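PDB 5U1T: separin from Saccharomyces cerevisiae, which cleaves the MCD1/SCC1 subunit of cohesin as a caspase-like protease at the onset of anaphase, and is held inactive by securin for most of the cell cycle. Local coordinates for residues L101-N106 with W124-L129; L55-Y59 with T74-H78; L1147-L1151 with G1243-P1247; N1131-I1137 with I1355-V1361. All coordinates share one frame. Residues are numbered along the deposited sequence.

Interaction 1: residues L101-N106 with W124-L129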
# COMPACT_ATOMS: atom_id res chain seq x y z
N LEU A 101 -6.10 58.34 -7.71
CA LEU A 101 -4.83 57.69 -7.41
C LEU A 101 -4.90 56.94 -6.08
O LEU A 101 -4.41 55.79 -5.95
CB LEU A 101 -3.69 58.73 -7.40
CG LEU A 101 -2.24 58.24 -7.21
CD1 LEU A 101 -1.23 59.19 -7.85
CD2 LEU A 101 -1.88 58.00 -5.73
N PHE A 102 -5.49 57.60 -5.09
CA PHE A 102 -5.57 57.04 -3.76
C PHE A 102 -6.52 55.86 -3.70
O PHE A 102 -6.21 54.84 -3.08
CB PHE A 102 -6.00 58.09 -2.77
CG PHE A 102 -6.00 57.62 -1.35
CD1 PHE A 102 -4.86 57.74 -0.58
CD2 PHE A 102 -7.14 57.08 -0.78
CE1 PHE A 102 -4.85 57.32 0.73
CE2 PHE A 102 -7.14 56.66 0.54
CZ PHE A 102 -6.00 56.78 1.30
N ASN A 103 -7.68 56.00 -4.34
CA ASN A 103 -8.70 54.98 -4.28
C ASN A 103 -8.25 53.68 -4.95
O ASN A 103 -8.63 52.60 -4.53
CB ASN A 103 -9.99 55.49 -4.92
CG ASN A 103 -10.76 56.39 -3.99
OD1 ASN A 103 -10.51 56.43 -2.79
ND2 ASN A 103 -11.68 57.14 -4.55
N GLU A 104 -7.41 53.81 -5.97
CA GLU A 104 -6.94 52.68 -6.73
C GLU A 104 -5.81 51.94 -6.03
O GLU A 104 -5.32 50.97 -6.56
CB GLU A 104 -6.45 53.14 -8.09
CG GLU A 104 -7.50 53.75 -8.96
CD GLU A 104 -8.33 52.71 -9.67
OE1 GLU A 104 -9.32 52.24 -9.08
OE2 GLU A 104 -8.01 52.34 -10.81
N THR A 105 -5.40 52.39 -4.86
CA THR A 105 -4.17 51.87 -4.26
C THR A 105 -4.29 51.65 -2.76
O THR A 105 -3.28 51.44 -2.08
CB THR A 105 -2.97 52.82 -4.55
OG1 THR A 105 -3.32 54.18 -4.17
CG2 THR A 105 -2.59 52.80 -6.03
N ASN A 106 -5.51 51.71 -2.24
CA ASN A 106 -5.75 51.62 -0.80
C ASN A 106 -7.04 50.88 -0.48
O ASN A 106 -8.00 50.95 -1.25
CB ASN A 106 -5.82 53.03 -0.16
CG ASN A 106 -4.53 53.84 -0.29
OD1 ASN A 106 -3.64 53.74 0.55
ND2 ASN A 106 -4.43 54.65 -1.34
N TRP A 124 0.96 50.14 1.66
CA TRP A 124 0.35 50.34 0.36
C TRP A 124 0.59 51.73 -0.23
O TRP A 124 0.67 51.87 -1.45
CB TRP A 124 -1.15 50.06 0.45
CG TRP A 124 -1.39 48.61 0.64
CD1 TRP A 124 -1.75 47.98 1.79
CD2 TRP A 124 -1.25 47.58 -0.35
NE1 TRP A 124 -1.86 46.63 1.58
CE2 TRP A 124 -1.55 46.35 0.27
CE3 TRP A 124 -0.90 47.58 -1.70
CZ2 TRP A 124 -1.50 45.13 -0.41
CZ3 TRP A 124 -0.87 46.37 -2.38
CH2 TRP A 124 -1.17 45.16 -1.73
N ASN A 125 0.72 52.74 0.64
CA ASN A 125 0.84 54.11 0.18
C ASN A 125 2.04 54.92 0.70
O ASN A 125 2.24 56.08 0.27
CB ASN A 125 -0.45 54.89 0.51
CG ASN A 125 -0.66 55.12 2.02
OD1 ASN A 125 0.29 55.22 2.80
ND2 ASN A 125 -1.92 55.23 2.42
N ASP A 126 2.84 54.35 1.62
CA ASP A 126 3.78 55.19 2.39
C ASP A 126 4.97 55.71 1.56
O ASP A 126 5.75 56.53 2.04
CB ASP A 126 4.29 54.43 3.62
CG ASP A 126 5.09 53.22 3.27
OD1 ASP A 126 5.39 53.01 2.08
OD2 ASP A 126 5.44 52.46 4.22
N TYR A 127 5.09 55.23 0.33
CA TYR A 127 6.10 55.73 -0.59
C TYR A 127 5.61 56.92 -1.44
O TYR A 127 6.34 57.41 -2.28
CB TYR A 127 6.58 54.58 -1.49
CG TYR A 127 5.53 53.98 -2.41
CD1 TYR A 127 5.33 54.49 -3.69
CD2 TYR A 127 4.74 52.89 -2.01
CE1 TYR A 127 4.38 53.94 -4.55
CE2 TYR A 127 3.79 52.32 -2.87
CZ TYR A 127 3.62 52.85 -4.14
OH TYR A 127 2.69 52.32 -5.00
N TYR A 128 4.37 57.36 -1.23
CA TYR A 128 3.87 58.54 -1.95
C TYR A 128 2.95 59.44 -1.10
O TYR A 128 2.72 60.60 -1.46
CB TYR A 128 3.12 58.12 -3.23
CG TYR A 128 1.77 57.45 -3.00
CD1 TYR A 128 0.63 58.20 -2.68
CD2 TYR A 128 1.62 56.07 -3.09
CE1 TYR A 128 -0.60 57.59 -2.46
CE2 TYR A 128 0.40 55.45 -2.89
CZ TYR A 128 -0.72 56.21 -2.57
OH TYR A 128 -1.95 55.61 -2.36
N LEU A 129 2.42 58.89 -0.01
CA LEU A 129 1.35 59.53 0.75
C LEU A 129 1.71 60.96 1.17
O LEU A 129 0.93 61.89 0.97
CB LEU A 129 0.99 58.70 1.99
CG LEU A 129 -0.16 59.28 2.82
CD1 LEU A 129 -1.46 59.32 2.02
CD2 LEU A 129 -0.36 58.53 4.12
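Y128 gives up the most surface here, and its tyrosine side chain serves two purposes at once. One face of the ring receives L101 in a CH-pi contact, with L101 CD2 4.0 Å from the ring centroid. Beyond the ring, the hydroxyl donates a hydrogen bond from Y128 OH to T105 OG1 at 2.7 Å. T105 suits the spot because its hydroxyl both accepts and donates: T105 OG1 in turn donates a hydrogen bond to L101 O, 2.6 Å away, so a carbonyl near the C-terminal end of helix 91-103 stays paired where the helix has run out. N106 treats the next carbonyl in the same way through a very short bond, N106 ND2 to F102 O at 2.5 Å. The other end of that amide, N106 OD1, accepts from N125 ND2 at 2.9 Å, and N125 ND2 also reaches D120 O. F102 adds an apolar margin, its ring edge meeting L129 with F102 CE1 4.1 Å from L129 CD1. W124 lies near T105 O through its CB, while its indole bonds the carbonyl of Y462. The result is a side-chain-capped helix end packed on Y128, the N-cap of helix 129-142, in the helical domain.

Interaction 2: residues L55-Y59 with T74-H78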
# COMPACT_ATOMS: atom_id res chain seq x y z
N LEU A 55 -5.00 54.00 -16.79
CA LEU A 55 -4.60 53.92 -15.39
C LEU A 55 -5.36 52.85 -14.60
O LEU A 55 -4.76 51.99 -13.96
CB LEU A 55 -4.79 55.29 -14.72
CG LEU A 55 -3.61 56.24 -14.89
CD1 LEU A 55 -3.92 57.64 -14.32
CD2 LEU A 55 -2.37 55.60 -14.24
N ASN A 56 -6.69 52.90 -14.63
CA ASN A 56 -7.46 51.93 -13.91
C ASN A 56 -7.24 50.50 -14.43
O ASN A 56 -7.30 49.53 -13.68
CB ASN A 56 -8.94 52.25 -14.00
CG ASN A 56 -9.79 51.21 -13.33
OD1 ASN A 56 -10.22 50.25 -13.97
ND2 ASN A 56 -9.98 51.35 -12.03
N SER A 57 -7.00 50.39 -15.73
CA SER A 57 -6.75 49.11 -16.34
C SER A 57 -5.46 48.51 -15.77
O SER A 57 -5.43 47.34 -15.38
CB SER A 57 -6.68 49.29 -17.85
OG SER A 57 -6.19 48.13 -18.47
N ILE A 58 -4.42 49.33 -15.65
CA ILE A 58 -3.12 48.89 -15.13
C ILE A 58 -3.15 48.64 -13.61
O ILE A 58 -2.62 47.63 -13.15
CB ILE A 58 -2.00 49.92 -15.45
CG1 ILE A 58 -1.88 50.14 -16.96
CG2 ILE A 58 -0.68 49.42 -14.94
CD1 ILE A 58 -1.25 51.50 -17.37
N TYR A 59 -3.75 49.55 -12.85
CA TYR A 59 -3.85 49.37 -11.40
C TYR A 59 -4.57 48.07 -11.07
O TYR A 59 -4.24 47.41 -10.09
CB TYR A 59 -4.59 50.54 -10.74
CG TYR A 59 -3.81 51.82 -10.51
CD1 TYR A 59 -2.65 51.84 -9.74
CD2 TYR A 59 -4.27 53.03 -11.03
CE1 TYR A 59 -1.95 53.02 -9.53
CE2 TYR A 59 -3.58 54.20 -10.82
CZ TYR A 59 -2.42 54.20 -10.07
OH TYR A 59 -1.76 55.39 -9.87
N THR A 74 3.87 53.13 -11.58
CA THR A 74 2.63 53.67 -12.14
C THR A 74 2.12 54.91 -11.38
O THR A 74 1.67 55.88 -11.98
CB THR A 74 1.52 52.58 -12.13
OG1 THR A 74 1.89 51.54 -13.05
CG2 THR A 74 0.16 53.14 -12.54
N VAL A 75 2.19 54.84 -10.05
CA VAL A 75 1.85 55.96 -9.19
C VAL A 75 2.72 57.17 -9.50
O VAL A 75 2.26 58.32 -9.49
CB VAL A 75 1.98 55.53 -7.71
CG1 VAL A 75 2.22 56.71 -6.79
CG2 VAL A 75 0.75 54.74 -7.29
N LYS A 76 3.99 56.91 -9.81
CA LYS A 76 4.95 57.94 -10.14
C LYS A 76 4.52 58.71 -11.38
O LYS A 76 4.58 59.96 -11.43
CB LYS A 76 6.34 57.33 -10.33
CG LYS A 76 7.47 58.29 -10.07
CD LYS A 76 8.70 57.91 -10.86
CE LYS A 76 9.61 59.11 -11.01
NZ LYS A 76 11.01 58.65 -11.11
N GLN A 77 4.08 57.96 -12.39
CA GLN A 77 3.50 58.57 -13.58
C GLN A 77 2.25 59.37 -13.24
O GLN A 77 2.03 60.48 -13.74
CB GLN A 77 3.17 57.50 -14.61
CG GLN A 77 4.39 57.00 -15.34
CD GLN A 77 4.13 55.73 -16.09
OE1 GLN A 77 5.00 55.25 -16.82
NE2 GLN A 77 2.94 55.15 -15.91
N HIS A 78 1.44 58.78 -12.37
CA HIS A 78 0.17 59.38 -12.00
C HIS A 78 0.40 60.71 -11.26
O HIS A 78 -0.31 61.70 -11.49
CB HIS A 78 -0.63 58.38 -11.16
CG HIS A 78 -2.10 58.65 -11.12
ND1 HIS A 78 -3.01 57.74 -10.64
CD2 HIS A 78 -2.81 59.74 -11.49
CE1 HIS A 78 -4.23 58.24 -10.72
NE2 HIS A 78 -4.14 59.46 -11.22
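The ring of Y59 lies across T74, whose methyl CG2 sits over one ring face, 4.0 Å from the centroid in a CH-pi contact. Threonine is short enough to let the ring lie close to helix 69-87, and T74 OG1 is satisfied by H70 O, one turn back. At its edge the tyrosine touches V75, with Y59 CE1 3.9 Å from V75 CG2. Its hydroxyl goes further, to H78: Y59 OH and H78 ND1 share a hydrogen bond of 2.8 Å in which either may be the donor. L55 then covers a face of the imidazole, its CD1 only 3.5 Å from the H78 centroid and almost exactly on the ring normal, so that a polar ring is seated against a leucine while its nitrogens remain paired. I58 closes the border, with I58 CG2 3.8 Å from T74 OG1. The short helical segments run antiparallel at 160°, their axes 11.4 Å apart, as in a helical hairpin whose interface is filled by side chains. Helix 91-103 packs against this pair: E97 OE1 bonds H78 NE2, L101 touches Y59 and H78, and F100 meets L55 and H78. Helix 69-87 also faces securin, whose backbone packs on K76.

Interaction 3: residues L1147-L1151 with G1243-P1247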
# COMPACT_ATOMS: atom_id res chain seq x y z
N LEU A 1147 10.60 -45.56 -9.96
CA LEU A 1147 11.18 -45.80 -8.65
C LEU A 1147 10.29 -46.71 -7.85
O LEU A 1147 9.18 -46.34 -7.48
CB LEU A 1147 11.37 -44.49 -7.89
CG LEU A 1147 12.30 -43.40 -8.40
CD1 LEU A 1147 12.33 -42.30 -7.37
CD2 LEU A 1147 13.70 -43.95 -8.65
N LEU A 1148 10.78 -47.91 -7.55
CA LEU A 1148 10.06 -48.85 -6.72
C LEU A 1148 10.77 -49.03 -5.37
O LEU A 1148 11.99 -49.05 -5.31
CB LEU A 1148 9.94 -50.20 -7.44
CG LEU A 1148 9.49 -50.16 -8.90
CD1 LEU A 1148 9.38 -51.57 -9.44
CD2 LEU A 1148 8.16 -49.43 -9.03
N SER A 1149 10.00 -49.14 -4.30
CA SER A 1149 10.56 -49.58 -3.02
C SER A 1149 9.60 -50.57 -2.43
O SER A 1149 8.42 -50.58 -2.78
CB SER A 1149 10.78 -48.42 -2.06
OG SER A 1149 11.70 -47.50 -2.61
N LYS A 1150 10.09 -51.41 -1.54
CA LYS A 1150 9.25 -52.44 -0.95
C LYS A 1150 9.59 -52.57 0.50
O LYS A 1150 10.74 -52.43 0.91
CB LYS A 1150 9.42 -53.79 -1.66
CG LYS A 1150 8.35 -54.81 -1.30
CD LYS A 1150 8.87 -56.25 -1.44
CE LYS A 1150 9.35 -56.56 -2.85
NZ LYS A 1150 10.29 -57.73 -2.94
N LEU A 1151 8.56 -52.84 1.29
CA LEU A 1151 8.69 -52.94 2.72
C LEU A 1151 8.02 -54.23 3.18
O LEU A 1151 6.80 -54.35 3.12
CB LEU A 1151 8.06 -51.72 3.36
CG LEU A 1151 8.50 -51.33 4.76
CD1 LEU A 1151 8.48 -49.81 4.90
CD2 LEU A 1151 7.61 -52.00 5.80
N GLY A 1243 8.95 -59.56 -10.72
CA GLY A 1243 8.96 -60.34 -9.50
C GLY A 1243 9.07 -59.57 -8.20
O GLY A 1243 8.81 -60.12 -7.12
N PHE A 1244 9.45 -58.29 -8.30
CA PHE A 1244 9.50 -57.38 -7.16
C PHE A 1244 8.08 -57.23 -6.60
O PHE A 1244 7.89 -57.01 -5.40
CB PHE A 1244 10.08 -56.02 -7.59
CG PHE A 1244 10.48 -55.10 -6.45
CD1 PHE A 1244 11.67 -55.30 -5.77
CD2 PHE A 1244 9.69 -54.02 -6.10
CE1 PHE A 1244 12.05 -54.46 -4.74
CE2 PHE A 1244 10.07 -53.16 -5.08
CZ PHE A 1244 11.25 -53.38 -4.40
N PHE A 1245 7.10 -57.39 -7.48
CA PHE A 1245 5.69 -57.28 -7.09
C PHE A 1245 5.08 -58.60 -6.64
O PHE A 1245 3.94 -58.63 -6.16
CB PHE A 1245 4.88 -56.72 -8.26
CG PHE A 1245 5.14 -55.28 -8.51
CD1 PHE A 1245 4.45 -54.31 -7.79
CD2 PHE A 1245 6.08 -54.89 -9.45
CE1 PHE A 1245 4.70 -52.97 -8.00
CE2 PHE A 1245 6.34 -53.57 -9.68
CZ PHE A 1245 5.65 -52.60 -8.96
N SER A 1246 5.83 -59.68 -6.80
CA SER A 1246 5.27 -61.01 -6.57
C SER A 1246 4.86 -61.22 -5.12
O SER A 1246 5.61 -60.90 -4.18
CB SER A 1246 6.26 -62.10 -7.00
OG SER A 1246 5.92 -63.34 -6.41
N PRO A 1247 3.64 -61.75 -4.93
CA PRO A 1247 3.09 -62.04 -3.61
C PRO A 1247 3.67 -63.30 -3.00
O PRO A 1247 3.30 -63.60 -1.87
CB PRO A 1247 1.60 -62.20 -3.90
CG PRO A 1247 1.56 -62.69 -5.29
CD PRO A 1247 2.67 -62.00 -6.00
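Strand 1146-1152 is the middle strand of an antiparallel beta-meander, 1132-1139 to 1146-1152 to 1157-1163, within a mixed sheet of the catalytic region, and the turn 1243-1247 packs against one of its faces. G1243 leads in as part of a 3-10 segment, and G1243 O accepts a 3.0 Å bond from S1246 N that tightens the turn before the chain runs on into the short strand 1248-1249 of the same sheet. F1244 does most of the work. Its flat ring slots between L1148 and K1150, alternate residues that share one side of the strand. L1148 CB is 3.8 Å from F1244 CE2, and S1149 C meets the ring edge, 3.7 Å from the same F1244 CE2, while the S1149 side chain points away and bonds H1160. F1245 follows, reaching L1148 with F1245 CE2 3.6 Å from L1148 CD1 and meeting F1376 beyond. K1150 folds over the F1244 ring face: its CE is 3.8 Å from the F1244 centroid and its NZ 4.3 Å, a CH-pi contact with a cation-pi interaction that lets a lysine be buried beside an aromatic ring. The closest approach of all is K1150 CE to F1244 O, 3.0 Å.

Interaction 4: residues N1131-I1137 with I1355-V1361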
# COMPACT_ATOMS: atom_id res chain seq x y z
N ASN A 1131 2.24 -59.76 7.52
CA ASN A 1131 2.66 -60.49 6.33
C ASN A 1131 2.08 -59.80 5.08
O ASN A 1131 1.16 -60.32 4.44
CB ASN A 1131 2.21 -61.95 6.43
CG ASN A 1131 2.63 -62.78 5.23
OD1 ASN A 1131 3.72 -62.60 4.66
ND2 ASN A 1131 1.76 -63.71 4.82
N ILE A 1132 2.61 -58.63 4.77
CA ILE A 1132 2.18 -57.85 3.61
C ILE A 1132 3.36 -57.27 2.88
O ILE A 1132 4.47 -57.19 3.41
CB ILE A 1132 1.25 -56.69 3.99
CG1 ILE A 1132 1.85 -55.87 5.14
CG2 ILE A 1132 -0.13 -57.20 4.32
CD1 ILE A 1132 1.08 -54.61 5.43
N ASN A 1133 3.13 -56.87 1.64
CA ASN A 1133 4.07 -56.02 0.92
C ASN A 1133 3.56 -54.59 0.92
O ASN A 1133 2.35 -54.35 0.81
CB ASN A 1133 4.27 -56.49 -0.52
CG ASN A 1133 5.04 -57.77 -0.62
OD1 ASN A 1133 5.70 -58.20 0.33
ND2 ASN A 1133 4.98 -58.40 -1.78
N VAL A 1134 4.48 -53.66 1.08
CA VAL A 1134 4.17 -52.25 0.92
C VAL A 1134 5.13 -51.71 -0.13
O VAL A 1134 6.33 -51.64 0.09
CB VAL A 1134 4.29 -51.48 2.22
CG1 VAL A 1134 3.47 -50.22 2.13
CG2 VAL A 1134 3.79 -52.33 3.37
N ILE A 1135 4.59 -51.38 -1.28
CA ILE A 1135 5.41 -51.06 -2.43
C ILE A 1135 5.11 -49.64 -2.91
O ILE A 1135 3.97 -49.33 -3.26
CB ILE A 1135 5.16 -52.06 -3.55
CG1 ILE A 1135 5.58 -53.45 -3.08
CG2 ILE A 1135 5.91 -51.67 -4.80
CD1 ILE A 1135 5.34 -54.57 -4.07
N THR A 1136 6.13 -48.78 -2.91
CA THR A 1136 5.95 -47.42 -3.42
C THR A 1136 6.22 -47.41 -4.92
O THR A 1136 7.01 -48.22 -5.44
CB THR A 1136 6.84 -46.39 -2.68
OG1 THR A 1136 8.22 -46.71 -2.88
CG2 THR A 1136 6.59 -46.45 -1.18
N ILE A 1137 5.49 -46.55 -5.62
CA ILE A 1137 5.64 -46.31 -7.05
C ILE A 1137 5.77 -44.80 -7.25
O ILE A 1137 4.85 -44.01 -6.94
CB ILE A 1137 4.46 -46.86 -7.88
CG1 ILE A 1137 4.19 -48.32 -7.54
CG2 ILE A 1137 4.70 -46.68 -9.38
CD1 ILE A 1137 3.11 -48.95 -8.39
N ILE A 1355 2.15 -63.62 0.74
CA ILE A 1355 1.76 -62.54 1.62
C ILE A 1355 0.25 -62.36 1.49
O ILE A 1355 -0.37 -62.89 0.57
CB ILE A 1355 2.51 -61.21 1.32
CG1 ILE A 1355 2.46 -60.83 -0.17
CG2 ILE A 1355 3.96 -61.30 1.79
CD1 ILE A 1355 1.30 -59.92 -0.55
N PHE A 1356 -0.31 -61.62 2.44
CA PHE A 1356 -1.75 -61.53 2.63
C PHE A 1356 -2.39 -60.41 1.80
O PHE A 1356 -3.54 -60.53 1.35
CB PHE A 1356 -2.02 -61.31 4.11
CG PHE A 1356 -3.48 -61.16 4.46
CD1 PHE A 1356 -4.08 -59.90 4.43
CD2 PHE A 1356 -4.23 -62.27 4.85
CE1 PHE A 1356 -5.42 -59.76 4.75
CE2 PHE A 1356 -5.58 -62.15 5.19
CZ PHE A 1356 -6.17 -60.88 5.13
N HIS A 1357 -1.66 -59.32 1.61
CA HIS A 1357 -2.20 -58.13 0.97
C HIS A 1357 -1.06 -57.24 0.50
O HIS A 1357 0.03 -57.27 1.04
CB HIS A 1357 -3.12 -57.37 1.93
CG HIS A 1357 -3.79 -56.17 1.32
ND1 HIS A 1357 -4.77 -56.28 0.35
CD2 HIS A 1357 -3.62 -54.85 1.53
CE1 HIS A 1357 -5.16 -55.07 -0.01
NE2 HIS A 1357 -4.48 -54.18 0.69
N THR A 1358 -1.34 -56.44 -0.52
CA THR A 1358 -0.35 -55.51 -1.04
C THR A 1358 -0.83 -54.09 -0.95
O THR A 1358 -1.82 -53.72 -1.57
CB THR A 1358 -0.02 -55.82 -2.49
OG1 THR A 1358 0.54 -57.13 -2.56
CG2 THR A 1358 0.95 -54.80 -3.04
N PHE A 1359 -0.10 -53.28 -0.19
CA PHE A 1359 -0.34 -51.84 -0.16
C PHE A 1359 0.56 -51.16 -1.19
O PHE A 1359 1.78 -51.28 -1.14
CB PHE A 1359 -0.11 -51.28 1.24
CG PHE A 1359 -1.17 -51.68 2.23
CD1 PHE A 1359 -2.45 -51.14 2.16
CD2 PHE A 1359 -0.89 -52.58 3.25
CE1 PHE A 1359 -3.41 -51.49 3.06
CE2 PHE A 1359 -1.86 -52.95 4.15
CZ PHE A 1359 -3.12 -52.41 4.06
N LEU A 1360 -0.07 -50.47 -2.14
CA LEU A 1360 0.66 -49.61 -3.07
C LEU A 1360 0.65 -48.16 -2.59
O LEU A 1360 -0.37 -47.47 -2.66
CB LEU A 1360 0.06 -49.67 -4.47
CG LEU A 1360 0.14 -50.95 -5.26
CD1 LEU A 1360 -0.53 -50.74 -6.60
CD2 LEU A 1360 1.59 -51.34 -5.42
N VAL A 1361 1.78 -47.70 -2.09
CA VAL A 1361 1.94 -46.28 -1.83
C VAL A 1361 2.15 -45.57 -3.15
O VAL A 1361 3.24 -45.61 -3.71
CB VAL A 1361 3.11 -46.02 -0.90
CG1 VAL A 1361 3.26 -44.52 -0.65
CG2 VAL A 1361 2.93 -46.78 0.38
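Six backbone hydrogen bonds join the two segments as parallel neighbours in the interior of the mixed sheet. The ladder starts with F1356 N to N1131 O at 2.8 Å. N1133 then bonds two residues, giving N1133 N to H1357 O at 3.2 Å and receiving F1359 N on N1133 O at 2.9 Å. I1135 repeats the pattern, with I1135 N to F1359 O at 2.8 Å and V1361 N to I1135 O at 3.0 Å, and I1137 N to V1361 O at 3.1 Å ends it. Reaching to two partners is the signature of parallel strands. Side chains alternate. I1132, V1134, F1359 and V1361 are the apolar part of one face, with I1132 CD1 3.6 Å from F1359 CD2, and helix 1388-1397 packs over it; T1136 and H1357 share this face. The opposite face carries N1133, T1358, I1135 and L1360, with I1135 CB 4.1 Å from L1360 CD2. Beta-branched and aromatic residues suit these extended, buried positions. Strand 1146-1152 flanks the pair beyond 1132-1139, and strand 1382-1385 beyond 1353-1362, so backbone polarity is spent within the sheet, and buried H1357 has partners of its own in S1381 and T1383.

Overall arrangement
The four contacts form two clusters on opposite sides of the chain's centre, with the centres of interactions 1 and 3 about 110 Å apart. Interactions 1 and 2, centres about 11 Å apart, share a helical bundle: L101 packs on H78 and T105 on Y59, so the hairpin and the following helix end form one buried unit. Interactions 3 and 4, centres about 8 Å apart, hold the same mixed sheet, where L1151 and V1134 bond across adjacent strands. All four are mostly buried, but F1356 is exposed at the border of interaction 4. Side-chain hydroxyls, amides and imidazole join the helices, backbone bonds join the strands, and aromatic packing secures the turn on the sheet.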